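Local atomic coordinates of fructose-bisphosphate aldolase (Plasmodium falciparum, PDB entry 4TR9), a protein that belongs to the class I family of fructose-bisphosphate aldolases, enzymes built on the TIM-barrel fold, and is assembled here from four chains. Residues A[310-315]-A[339-344]; A[335-340]-A[347-352]; A[289-294]-A[304-309]; A[68-73]-A[82-87]; A[318-321]-A[326-329]. All coordinates share one frame; numbering follows the deposited sequence.

Contact 1: A[310-315]-A[339-344]; sequences RALQAS and EANSLA
Leu312 and Asn341 meet where helix 310-320 faces helix 327-346, and almost everything tight in this small contact happens between one methyl and one amide nitrogen. CD2 of Leu312 sits 3.3 Å from ND2 of Asn341, while CG, one bond further back, is already 4.1 Å from the same nitrogen. The leucine reaches that point because its CG lies anti to the carbonyl carbon (chi1 -71°), which swings the branch across to the other helix although CB does not aim there. Asn341 has its CB directed toward the opposite helix, and the two side chains cross obliquely. Strand 303-308 closes in on the same place, since Phe306 touches both.

Round the same nitrogen, about a quarter-turn from the methyl, the fit is looser, and a water takes the place of direct contact. Ala311 O stands 4.2 Å from Asn341 ND2, and water 1 links the two: it lies 2.9 Å from Ala311 O, one of several acceptors within its reach, and accepts from Asn341 ND2 at 3.2 Å. The other end of the amide is held from outside, where Asn341 OD1 is hydrogen-bonded to Ser288 OG of helix 284-295. With a water on the nitrogen and a serine on the oxygen, this buried amide is supplied, and its rotation is probably fixed. Two helices meeting beside a strand of the parallel sheet, with a polar side chain and an internal water in the gap, belong to the outer helical layer of a TIM barrel.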
# COMPACT_ATOMS: atom_id res chain seq x y z
N ARG A 310 -4.37 6.46 35.21
CA ARG A 310 -3.51 6.00 36.29
C ARG A 310 -2.87 7.18 37.02
O ARG A 310 -2.78 7.19 38.24
CB ARG A 310 -2.43 5.07 35.76
CG ARG A 310 -1.47 4.55 36.81
CD ARG A 310 -0.36 3.73 36.19
NE ARG A 310 0.29 2.85 37.15
CZ ARG A 310 -0.05 1.58 37.35
NH1 ARG A 310 0.60 0.85 38.26
NH2 ARG A 310 -1.03 1.04 36.65
N ALA A 311 -2.45 8.18 36.25
CA ALA A 311 -1.73 9.32 36.80
C ALA A 311 -2.64 10.27 37.57
O ALA A 311 -2.17 11.23 38.19
CB ALA A 311 -1.01 10.07 35.69
N LEU A 312 -3.94 10.02 37.53
CA LEU A 312 -4.91 10.89 38.19
C LEU A 312 -5.69 10.18 39.29
O LEU A 312 -6.26 10.83 40.16
CB LEU A 312 -5.89 11.47 37.17
CG LEU A 312 -5.35 12.52 36.20
CD1 LEU A 312 -6.40 12.87 35.15
CD2 LEU A 312 -4.90 13.76 36.95
N GLN A 313 -5.70 8.85 39.26
CA GLN A 313 -6.56 8.08 40.15
C GLN A 313 -5.81 7.19 41.13
O GLN A 313 -6.41 6.68 42.09
CB GLN A 313 -7.52 7.23 39.33
CG GLN A 313 -8.43 8.02 38.41
CD GLN A 313 -9.33 7.13 37.57
OE1 GLN A 313 -9.30 7.19 36.34
NE2 GLN A 313 -10.14 6.31 38.23
N ALA A 314 -4.52 6.99 40.90
CA ALA A 314 -3.73 6.07 41.72
C ALA A 314 -3.71 6.48 43.19
O ALA A 314 -3.96 5.66 44.08
CB ALA A 314 -2.31 5.97 41.18
N SER A 315 -3.42 7.75 43.45
CA SER A 315 -3.35 8.25 44.82
C SER A 315 -4.74 8.50 45.40
O SER A 315 -4.93 8.48 46.62
CB SER A 315 -2.53 9.54 44.87
OG SER A 315 -1.18 9.29 44.55
N GLU A 339 -4.43 19.60 38.72
CA GLU A 339 -3.75 20.89 38.61
C GLU A 339 -2.30 20.70 38.20
O GLU A 339 -1.73 21.52 37.48
CB GLU A 339 -3.84 21.66 39.92
CG GLU A 339 -3.26 23.07 39.86
CD GLU A 339 -3.35 23.79 41.19
OE1 GLU A 339 -3.53 23.13 42.23
OE2 GLU A 339 -3.22 25.04 41.20
N ALA A 340 -1.70 19.61 38.68
CA ALA A 340 -0.31 19.30 38.37
C ALA A 340 -0.11 19.07 36.88
O ALA A 340 0.82 19.61 36.27
CB ALA A 340 0.14 18.07 39.15
N ASN A 341 -1.00 18.28 36.28
CA ASN A 341 -0.93 18.00 34.86
C ASN A 341 -1.43 19.18 34.03
O ASN A 341 -1.08 19.32 32.86
CB ASN A 341 -1.74 16.74 34.53
CG ASN A 341 -1.12 15.49 35.11
OD1 ASN A 341 0.08 15.26 34.98
ND2 ASN A 341 -1.94 14.67 35.76
N SER A 342 -2.25 20.03 34.64
CA SER A 342 -2.72 21.24 33.98
C SER A 342 -1.57 22.23 33.79
O SER A 342 -1.41 22.81 32.72
CB SER A 342 -3.84 21.90 34.78
OG SER A 342 -4.30 23.07 34.14
N LEU A 343 -0.78 22.41 34.84
CA LEU A 343 0.40 23.26 34.79
C LEU A 343 1.44 22.67 33.85
O LEU A 343 2.27 23.38 33.28
CB LEU A 343 0.99 23.46 36.18
CG LEU A 343 0.12 24.19 37.20
CD1 LEU A 343 0.76 24.15 38.58
CD2 LEU A 343 -0.13 25.62 36.77
N ALA A 344 1.40 21.35 33.70
CA ALA A 344 2.32 20.64 32.82
C ALA A 344 2.06 21.00 31.36
O ALA A 344 2.96 20.94 30.53
CB ALA A 344 2.22 19.14 33.03
O HOH W 1 0.13 12.89 37.41

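Contact 2: A[335-340]-A[347-352]; sequences LQRAEA and GKYKGG
Tyr349 lies along the carbonyl oxygen and the methyl of Ala340, and the touch can be followed atom by atom. CB starts the run 3.9 Å from Ala340 O. CG comes closer to that oxygen, and CD1 closest of all at 3.4 Å, so one side of the ring slides past the carbonyl. The next atom, CE1, has moved on to the methyl, 3.5 Å from Ala340 CB, and CZ remains 4.0 Å from the same carbon. At the tip, OH is 4.1 Å from Arg337 NH2, too long for a bond. The hydroxyl is instead hydrogen-bonded to Glu285 OE2 of helix 284-295. It gets there because CG is anti to the backbone N (chi1 175°), which lays the ring back over the helix that the chain has just left.

Arg337 bends at chi2 and chi3 until its guanidinium plane stands 87° from the phenol plane. Ala340 CB lies over the centre of one guanidinium face, and this methyl serves both flat groups. At the start of 347-352, Gly347 (positive phi) is the C' residue of the Schellman motif that ends helix 327-346, which lets the chain double back.

Glu285 also forms a long, weak ion pair with Arg337 NH2. This carboxylate between phenol and guanidinium probably keeps its negative charge: the modelled tail's polar link runs to helix 284-295, its apolar contact, through Ala340, to helix 327-346.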
# COMPACT_ATOMS: atom_id res chain seq x y z
N LEU A 335 -7.77 16.80 42.74
CA LEU A 335 -7.63 18.16 42.25
C LEU A 335 -6.17 18.60 42.13
O LEU A 335 -5.81 19.30 41.19
CB LEU A 335 -8.38 19.13 43.17
CG LEU A 335 -9.90 19.13 43.03
CD1 LEU A 335 -10.54 20.09 44.03
CD2 LEU A 335 -10.30 19.50 41.61
N GLN A 336 -5.34 18.18 43.08
CA GLN A 336 -3.94 18.57 43.06
C GLN A 336 -3.19 17.84 41.95
O GLN A 336 -2.19 18.34 41.43
CB GLN A 336 -3.28 18.30 44.42
CG GLN A 336 -3.08 16.84 44.76
CD GLN A 336 -2.21 16.64 45.98
OE1 GLN A 336 -1.75 17.60 46.60
NE2 GLN A 336 -1.97 15.38 46.34
N ARG A 337 -3.66 16.65 41.59
CA ARG A 337 -3.07 15.91 40.48
C ARG A 337 -3.55 16.49 39.16
O ARG A 337 -2.78 16.57 38.19
CB ARG A 337 -3.41 14.42 40.56
CG ARG A 337 -2.81 13.70 41.76
CD ARG A 337 -1.34 14.02 41.93
NE ARG A 337 -0.57 13.77 40.71
CZ ARG A 337 0.71 14.09 40.56
NH1 ARG A 337 1.32 13.83 39.41
NH2 ARG A 337 1.37 14.67 41.55
N ALA A 338 -4.81 16.89 39.12
CA ALA A 338 -5.38 17.52 37.93
C ALA A 338 -4.71 18.85 37.66
O ALA A 338 -4.44 19.20 36.51
CB ALA A 338 -6.88 17.70 38.10
N GLU A 339 -4.43 19.60 38.72
CA GLU A 339 -3.75 20.89 38.61
C GLU A 339 -2.30 20.70 38.20
O GLU A 339 -1.73 21.52 37.48
CB GLU A 339 -3.84 21.66 39.92
CG GLU A 339 -3.26 23.07 39.86
CD GLU A 339 -3.35 23.79 41.19
OE1 GLU A 339 -3.53 23.13 42.23
OE2 GLU A 339 -3.22 25.04 41.20
N ALA A 340 -1.70 19.61 38.68
CA ALA A 340 -0.31 19.30 38.37
C ALA A 340 -0.11 19.07 36.88
O ALA A 340 0.82 19.61 36.27
CB ALA A 340 0.14 18.07 39.15
N GLY A 347 3.88 24.10 30.69
CA GLY A 347 5.30 23.97 30.91
C GLY A 347 5.73 24.72 32.15
O GLY A 347 6.89 25.08 32.31
N LYS A 348 4.77 24.96 33.04
CA LYS A 348 5.03 25.69 34.27
C LYS A 348 4.81 24.82 35.50
O LYS A 348 4.35 25.30 36.54
CB LYS A 348 4.14 26.94 34.35
CG LYS A 348 4.25 27.86 33.14
CD LYS A 348 5.67 28.35 32.93
CE LYS A 348 6.14 29.20 34.11
NZ LYS A 348 7.54 29.69 33.91
N TYR A 349 5.13 23.54 35.37
CA TYR A 349 5.01 22.61 36.50
C TYR A 349 6.37 22.26 37.08
O TYR A 349 7.13 21.50 36.49
CB TYR A 349 4.28 21.34 36.07
CG TYR A 349 4.22 20.29 37.17
CD1 TYR A 349 3.39 20.46 38.27
CD2 TYR A 349 5.00 19.14 37.10
CE1 TYR A 349 3.34 19.51 39.28
CE2 TYR A 349 4.95 18.19 38.10
CZ TYR A 349 4.12 18.38 39.18
OH TYR A 349 4.06 17.44 40.19
N LYS A 350 6.66 22.81 38.25
CA LYS A 350 7.90 22.50 38.96
C LYS A 350 7.80 21.12 39.59
O LYS A 350 6.70 20.58 39.74
CB LYS A 350 8.21 23.56 40.02
CG LYS A 350 8.84 24.84 39.48
CD LYS A 350 7.84 25.69 38.70
CE LYS A 350 8.51 26.90 38.08
NZ LYS A 350 7.56 27.71 37.26
N GLY A 351 8.94 20.54 39.96
CA GLY A 351 8.99 19.21 40.52
C GLY A 351 8.17 19.05 41.79
O GLY A 351 7.54 18.02 42.01
N GLY A 352 8.18 20.08 42.63
CA GLY A 352 7.44 20.06 43.87
C GLY A 352 7.68 21.29 44.72
O GLY A 352 8.03 21.19 45.90

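Contact 3: A[289-294]-A[304-309]; sequences VNLNSI and LTFSYG
Leu291 sets one methyl in the corner formed by Phe306 and Tyr308 and runs along the strand backbone that carries them. Its CD2 lies 3.7 Å from Phe306 CD2, the two side chains crossing at about a right angle. The same methyl is 4.1 Å from Tyr308 CE2, and Leu291 CB packs 3.4 Å from Tyr308 OH, a hydroxyl weakly hydrogen-bonded to Ala287 O. The other methyl, CD1, turns to the strand, 3.5 Å from Leu304 O and a little further from Thr305 O. With CG opposite the backbone N (chi1 177°) the whole branch faces the strand, and its two methyls then part. Within the strand, Phe306 CB lies over the centre of one face of the Tyr308 ring, so the carbon atoms of leucine and aromatics form one apolar patch. One helical turn on, Ile294 CG2 meets Leu304 CD1 at 3.6 Å.

Helix 284-295 runs nearly antiparallel to strand 303-308, at 159° with the short axes 8.9 Å apart: the return leg of a beta-alpha-beta crossover from strand 274-277. Helix 253-267 packs against Ile294 and Leu304, helix 327-346 touches Leu291 through Ala344, and strand 303-308 bonds to strands 35-39 and 274-277.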
# COMPACT_ATOMS: atom_id res chain seq x y z
N VAL A 289 5.85 15.24 35.12
CA VAL A 289 7.15 15.80 34.79
C VAL A 289 7.44 15.67 33.29
O VAL A 289 7.87 16.62 32.65
CB VAL A 289 8.28 15.11 35.59
CG1 VAL A 289 9.64 15.56 35.09
CG2 VAL A 289 8.13 15.42 37.07
N ASN A 290 7.18 14.48 32.74
CA ASN A 290 7.40 14.23 31.32
C ASN A 290 6.48 15.07 30.44
O ASN A 290 6.92 15.60 29.42
CB ASN A 290 7.22 12.75 31.00
CG ASN A 290 8.30 11.88 31.64
OD1 ASN A 290 9.43 12.33 31.84
ND2 ASN A 290 7.94 10.64 31.96
N LEU A 291 5.22 15.18 30.83
CA LEU A 291 4.27 16.02 30.11
C LEU A 291 4.71 17.48 30.15
O LEU A 291 4.52 18.23 29.19
CB LEU A 291 2.86 15.87 30.69
CG LEU A 291 1.77 16.74 30.07
CD1 LEU A 291 1.62 16.45 28.58
CD2 LEU A 291 0.44 16.55 30.79
N ASN A 292 5.30 17.87 31.27
CA ASN A 292 5.84 19.22 31.42
C ASN A 292 7.05 19.43 30.52
O ASN A 292 7.20 20.49 29.91
CB ASN A 292 6.21 19.48 32.88
CG ASN A 292 6.84 20.84 33.08
OD1 ASN A 292 6.14 21.84 33.24
ND2 ASN A 292 8.17 20.89 33.09
N SER A 293 7.92 18.42 30.46
CA SER A 293 9.12 18.49 29.63
C SER A 293 8.76 18.63 28.16
O SER A 293 9.47 19.28 27.39
CB SER A 293 9.99 17.25 29.85
OG SER A 293 10.36 17.12 31.21
N ILE A 294 7.66 18.00 27.77
CA ILE A 294 7.17 18.08 26.39
C ILE A 294 6.66 19.48 26.07
O ILE A 294 6.96 20.03 25.01
CB ILE A 294 6.05 17.05 26.14
CG1 ILE A 294 6.58 15.63 26.30
CG2 ILE A 294 5.46 17.23 24.75
CD1 ILE A 294 5.52 14.56 26.15
N LEU A 304 -0.61 19.70 23.21
CA LEU A 304 -0.07 18.45 23.75
C LEU A 304 -0.43 18.30 25.22
O LEU A 304 0.36 18.65 26.10
CB LEU A 304 1.45 18.40 23.56
CG LEU A 304 1.92 18.49 22.10
CD1 LEU A 304 3.41 18.23 22.00
CD2 LEU A 304 1.16 17.51 21.24
N THR A 305 -1.63 17.79 25.47
CA THR A 305 -2.12 17.62 26.83
C THR A 305 -2.16 16.14 27.22
O THR A 305 -1.37 15.34 26.72
CB THR A 305 -3.51 18.25 27.01
OG1 THR A 305 -4.05 17.89 28.29
CG2 THR A 305 -4.46 17.78 25.91
N PHE A 306 -3.08 15.79 28.11
CA PHE A 306 -3.10 14.45 28.69
C PHE A 306 -4.47 13.78 28.64
O PHE A 306 -5.50 14.44 28.66
CB PHE A 306 -2.62 14.50 30.14
CG PHE A 306 -3.46 15.38 31.03
CD1 PHE A 306 -4.51 14.85 31.77
CD2 PHE A 306 -3.20 16.74 31.13
CE1 PHE A 306 -5.28 15.66 32.58
CE2 PHE A 306 -3.97 17.55 31.94
CZ PHE A 306 -5.01 17.01 32.67
N SER A 307 -4.45 12.45 28.58
CA SER A 307 -5.65 11.64 28.76
C SER A 307 -5.36 10.59 29.82
O SER A 307 -5.43 9.39 29.55
CB SER A 307 -6.09 10.99 27.45
OG SER A 307 -7.25 10.19 27.63
N TYR A 308 -5.02 11.05 31.01
CA TYR A 308 -4.55 10.18 32.08
C TYR A 308 -5.68 9.47 32.81
O TYR A 308 -6.81 9.96 32.87
CB TYR A 308 -3.72 10.97 33.09
CG TYR A 308 -2.42 11.51 32.54
CD1 TYR A 308 -1.83 10.95 31.42
CD2 TYR A 308 -1.78 12.58 33.16
CE1 TYR A 308 -0.63 11.45 30.92
CE2 TYR A 308 -0.58 13.07 32.67
CZ TYR A 308 -0.02 12.51 31.55
OH TYR A 308 1.17 13.00 31.07
N GLY A 309 -5.36 8.30 33.36
CA GLY A 309 -6.27 7.58 34.22
C GLY A 309 -5.51 7.10 35.44
O GLY A 309 -5.94 7.31 36.58

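Contact 4: A[68-73]-A[82-87]; sequences LLFGTK and AILFEE
Phe70 and Leu84 carry the apolar part, joining the last turn of helix 59-70 to strand 79-84. CD2 of Leu84 comes to 3.4 Å from CZ and 3.6 Å from CE2 of Phe70, so the methyl sits by the far end of the ring. It approaches the ring obliquely. Ala82, two residues back on the strand, offers its CB to Phe70 CE1 at a looser 4.1 Å. The ring can reach the strand because Phe70 CG is anti to the carbonyl carbon (chi1 -51°), with CB already aimed that way; Leu84 has to turn its branch towards the ring. Leu102 and Leu103 of helix 99-105 add to this apolar cluster.

The layering is that of a TIM barrel: helix 59-70 lies outside, in the connection that leads into strand 79-84, and the strand is bonded through its backbone to Leu37 on one neighbour and to Gly111 on the other.

Polar interactions stay within each segment or lead away from the contact. Where the helix ends, Thr72 OG1 lies 2.8 Å from Leu68 O and 3.0 Å from Leu69 O, two acceptors competing for one proton. Thr72 N makes only a weak bond to Leu69 O. Leu68 O accepts a hydrogen bond from Arg331 NE of helix 327-346. On the other segment, Glu87 OE2 forms a salt bridge with Arg62 NE, a second tie to helix 59-70.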
# COMPACT_ATOMS: atom_id res chain seq x y z
N LEU A 68 -17.33 9.90 43.17
CA LEU A 68 -16.31 10.66 43.86
C LEU A 68 -15.49 11.49 42.88
O LEU A 68 -15.13 12.63 43.16
CB LEU A 68 -15.40 9.72 44.66
CG LEU A 68 -14.25 10.31 45.49
CD1 LEU A 68 -14.05 9.47 46.74
CD2 LEU A 68 -12.96 10.38 44.69
N LEU A 69 -15.20 10.90 41.72
CA LEU A 69 -14.41 11.56 40.70
C LEU A 69 -15.19 12.68 40.02
O LEU A 69 -14.73 13.82 39.97
CB LEU A 69 -13.94 10.55 39.65
CG LEU A 69 -13.05 9.40 40.12
CD1 LEU A 69 -12.75 8.45 38.98
CD2 LEU A 69 -11.76 9.94 40.72
N PHE A 70 -16.37 12.35 39.52
CA PHE A 70 -17.14 13.29 38.71
C PHE A 70 -17.88 14.31 39.56
O PHE A 70 -18.28 15.37 39.07
CB PHE A 70 -18.14 12.53 37.82
CG PHE A 70 -17.51 11.42 37.02
CD1 PHE A 70 -16.19 11.49 36.61
CD2 PHE A 70 -18.25 10.29 36.69
CE1 PHE A 70 -15.62 10.47 35.88
CE2 PHE A 70 -17.67 9.26 35.97
CZ PHE A 70 -16.36 9.35 35.56
N GLY A 71 -18.06 13.99 40.84
CA GLY A 71 -18.74 14.89 41.76
C GLY A 71 -17.80 15.87 42.42
O GLY A 71 -18.20 16.60 43.33
N THR A 72 -16.55 15.88 41.97
CA THR A 72 -15.55 16.78 42.53
C THR A 72 -15.79 18.22 42.11
O THR A 72 -15.65 18.57 40.94
CB THR A 72 -14.13 16.36 42.11
OG1 THR A 72 -13.87 15.02 42.55
CG2 THR A 72 -13.10 17.30 42.71
N LYS A 73 -16.14 19.06 43.08
CA LYS A 73 -16.41 20.47 42.82
C LYS A 73 -15.13 21.21 42.44
O LYS A 73 -14.20 21.33 43.24
CB LYS A 73 -17.05 21.13 44.04
CG LYS A 73 -18.45 20.61 44.36
CD LYS A 73 -19.02 21.25 45.61
CE LYS A 73 -18.33 20.74 46.87
NZ LYS A 73 -18.57 19.29 47.10
N ALA A 82 -14.26 13.59 30.30
CA ALA A 82 -14.04 12.35 31.04
C ALA A 82 -14.58 11.16 30.26
O ALA A 82 -15.75 11.13 29.88
CB ALA A 82 -14.68 12.43 32.42
N ILE A 83 -13.73 10.17 30.03
CA ILE A 83 -14.12 8.97 29.29
C ILE A 83 -14.77 7.96 30.22
O ILE A 83 -14.21 7.60 31.25
CB ILE A 83 -12.91 8.32 28.59
CG1 ILE A 83 -12.04 9.39 27.92
CG2 ILE A 83 -13.38 7.28 27.59
CD1 ILE A 83 -10.79 8.84 27.27
N LEU A 84 -15.96 7.50 29.85
CA LEU A 84 -16.71 6.58 30.70
C LEU A 84 -16.78 5.18 30.10
O LEU A 84 -16.61 5.00 28.89
CB LEU A 84 -18.14 7.10 30.92
CG LEU A 84 -18.34 8.58 31.21
CD1 LEU A 84 -19.81 8.87 31.50
CD2 LEU A 84 -17.47 9.04 32.36
N PHE A 85 -17.03 4.20 30.96
CA PHE A 85 -17.36 2.85 30.51
C PHE A 85 -18.85 2.82 30.22
O PHE A 85 -19.59 3.70 30.68
CB PHE A 85 -16.97 1.81 31.56
CG PHE A 85 -17.04 0.39 31.07
CD1 PHE A 85 -16.07 -0.12 30.23
CD2 PHE A 85 -18.09 -0.44 31.45
CE1 PHE A 85 -16.13 -1.43 29.78
CE2 PHE A 85 -18.16 -1.74 31.01
CZ PHE A 85 -17.18 -2.24 30.17
N GLU A 86 -19.30 1.82 29.47
CA GLU A 86 -20.71 1.71 29.08
C GLU A 86 -21.65 1.73 30.29
O GLU A 86 -22.68 2.39 30.27
CB GLU A 86 -20.95 0.44 28.26
CG GLU A 86 -22.39 0.25 27.84
CD GLU A 86 -22.61 -1.04 27.07
OE1 GLU A 86 -21.61 -1.69 26.70
OE2 GLU A 86 -23.78 -1.40 26.83
N GLU A 87 -21.27 1.00 31.34
CA GLU A 87 -22.06 0.93 32.56
C GLU A 87 -22.23 2.30 33.22
O GLU A 87 -23.33 2.69 33.60
CB GLU A 87 -21.41 -0.04 33.55
CG GLU A 87 -21.93 0.08 34.97
CD GLU A 87 -21.09 -0.69 35.97
OE1 GLU A 87 -20.42 -1.67 35.55
OE2 GLU A 87 -21.08 -0.32 37.16

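Contact 5: A[318-321]-A[326-329]; sequences NTWQ and NVAK
Trp320 O, at the end of helix 310-320, takes a weak hydrogen bond from Asn326 ND2: the distance is 3.4 Å, though the angle at the hydrogen, 161°, is fairly straight. Asn326 gets its amide there with CG anti to the carbonyl carbon (chi1 -58°). Its CB meanwhile packs 3.3 Å from Thr319 O, so the side chain lies across the last two carbonyls of the helix. At the other end of the amide, Asn326 OD1 receives a weak bond from Lys329 NZ. Asn326 stands at the N-cap position of the next helix, yet its side chain makes no capping bond there and turns back to the helix before.

Trp320 and Val327 run side by side, pointing the same way. Val327 CG2 lies 3.8 Å from Trp320 NE1 and 4.0 Å from CD1, coming in at an angle to the indole. The indole leads inwards, where it meets the ring of Tyr65 and, with Val327, packs on Leu68 of helix 59-70. Nearer the surface, Thr319 CG2 meets Lys329 CG at 3.8 Å and CD at nearly the same distance. Thr319 OG1 is hydrogen-bonded back to Ser315 O in its own helix.

Gln321 leaves the helix with a positive phi of 55°, and the chain turns round within a few residues. A short loop joining two successive helices packed close to the bend is typical of a helical hairpin, here on the outside of the barrel.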
# COMPACT_ATOMS: atom_id res chain seq x y z
N ASN A 318 -6.02 5.23 46.91
CA ASN A 318 -5.29 4.96 48.14
C ASN A 318 -5.80 5.80 49.31
O ASN A 318 -5.80 5.35 50.45
CB ASN A 318 -3.79 5.20 47.95
CG ASN A 318 -3.17 4.23 46.97
OD1 ASN A 318 -3.55 3.06 46.91
ND2 ASN A 318 -2.20 4.70 46.20
N THR A 319 -6.24 7.02 49.00
CA THR A 319 -6.75 7.92 50.02
C THR A 319 -8.19 7.56 50.39
O THR A 319 -8.56 7.56 51.56
CB THR A 319 -6.70 9.39 49.55
OG1 THR A 319 -5.35 9.72 49.17
CG2 THR A 319 -7.15 10.32 50.66
N TRP A 320 -8.98 7.24 49.38
CA TRP A 320 -10.39 6.92 49.57
C TRP A 320 -10.58 5.60 50.31
O TRP A 320 -11.24 5.56 51.36
CB TRP A 320 -11.10 6.87 48.21
CG TRP A 320 -12.55 6.50 48.29
CD1 TRP A 320 -13.50 7.06 49.09
CD2 TRP A 320 -13.22 5.50 47.52
NE1 TRP A 320 -14.71 6.46 48.87
CE2 TRP A 320 -14.57 5.50 47.91
CE3 TRP A 320 -12.80 4.60 46.53
CZ2 TRP A 320 -15.51 4.64 47.35
CZ3 TRP A 320 -13.74 3.74 45.98
CH2 TRP A 320 -15.07 3.76 46.39
N GLN A 321 -10.00 4.53 49.77
CA GLN A 321 -10.09 3.19 50.36
C GLN A 321 -11.53 2.72 50.58
O GLN A 321 -11.81 1.99 51.53
CB GLN A 321 -9.32 3.14 51.69
CG GLN A 321 -7.81 3.04 51.53
CD GLN A 321 -7.09 2.90 52.85
OE1 GLN A 321 -7.64 3.24 53.90
NE2 GLN A 321 -5.87 2.38 52.81
N ASN A 326 -13.51 9.55 53.71
CA ASN A 326 -12.31 10.01 53.01
C ASN A 326 -12.60 10.56 51.62
O ASN A 326 -11.67 10.81 50.85
CB ASN A 326 -11.30 8.87 52.92
CG ASN A 326 -10.90 8.32 54.28
OD1 ASN A 326 -10.91 9.04 55.27
ND2 ASN A 326 -10.55 7.04 54.32
N VAL A 327 -13.87 10.74 51.30
CA VAL A 327 -14.27 11.20 49.97
C VAL A 327 -13.73 12.59 49.66
O VAL A 327 -13.04 12.79 48.65
CB VAL A 327 -15.80 11.21 49.82
CG1 VAL A 327 -16.21 11.94 48.54
CG2 VAL A 327 -16.34 9.79 49.82
N ALA A 328 -14.05 13.56 50.51
CA ALA A 328 -13.58 14.93 50.32
C ALA A 328 -12.06 15.00 50.38
O ALA A 328 -11.44 15.81 49.70
CB ALA A 328 -14.20 15.85 51.36
N LYS A 329 -11.48 14.14 51.21
CA LYS A 329 -10.03 14.06 51.34
C LYS A 329 -9.39 13.54 50.06
O LYS A 329 -8.34 14.02 49.64
CB LYS A 329 -9.66 13.15 52.52
CG LYS A 329 -8.18 13.18 52.89
CD LYS A 329 -7.89 12.19 54.01
CE LYS A 329 -8.79 12.44 55.22
NZ LYS A 329 -8.58 11.42 56.28

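How the contacts relate
Along the chain contact 4 comes first, then contact 3. Contact 5 lies within the span enclosed by contact 1, and contact 2 finishes at the modelled C-terminus. Contacts 1, 2 and 5 all use helix 327-346; contacts 1 and 5 also share helix 310-320, with centres about 16 Å apart. Contacts 1, 2 and 3 cluster with centres 7 to 10 Å apart, and Asn292 OD1 probably bonds to Tyr349 N between contacts 3 and 2. Contacts 3 and 4 reach the same parallel sheet, about 20 Å apart between centres. Helix 327-346 thus runs past several parts of the barrel, binding its last helices to the earlier helix 59-70.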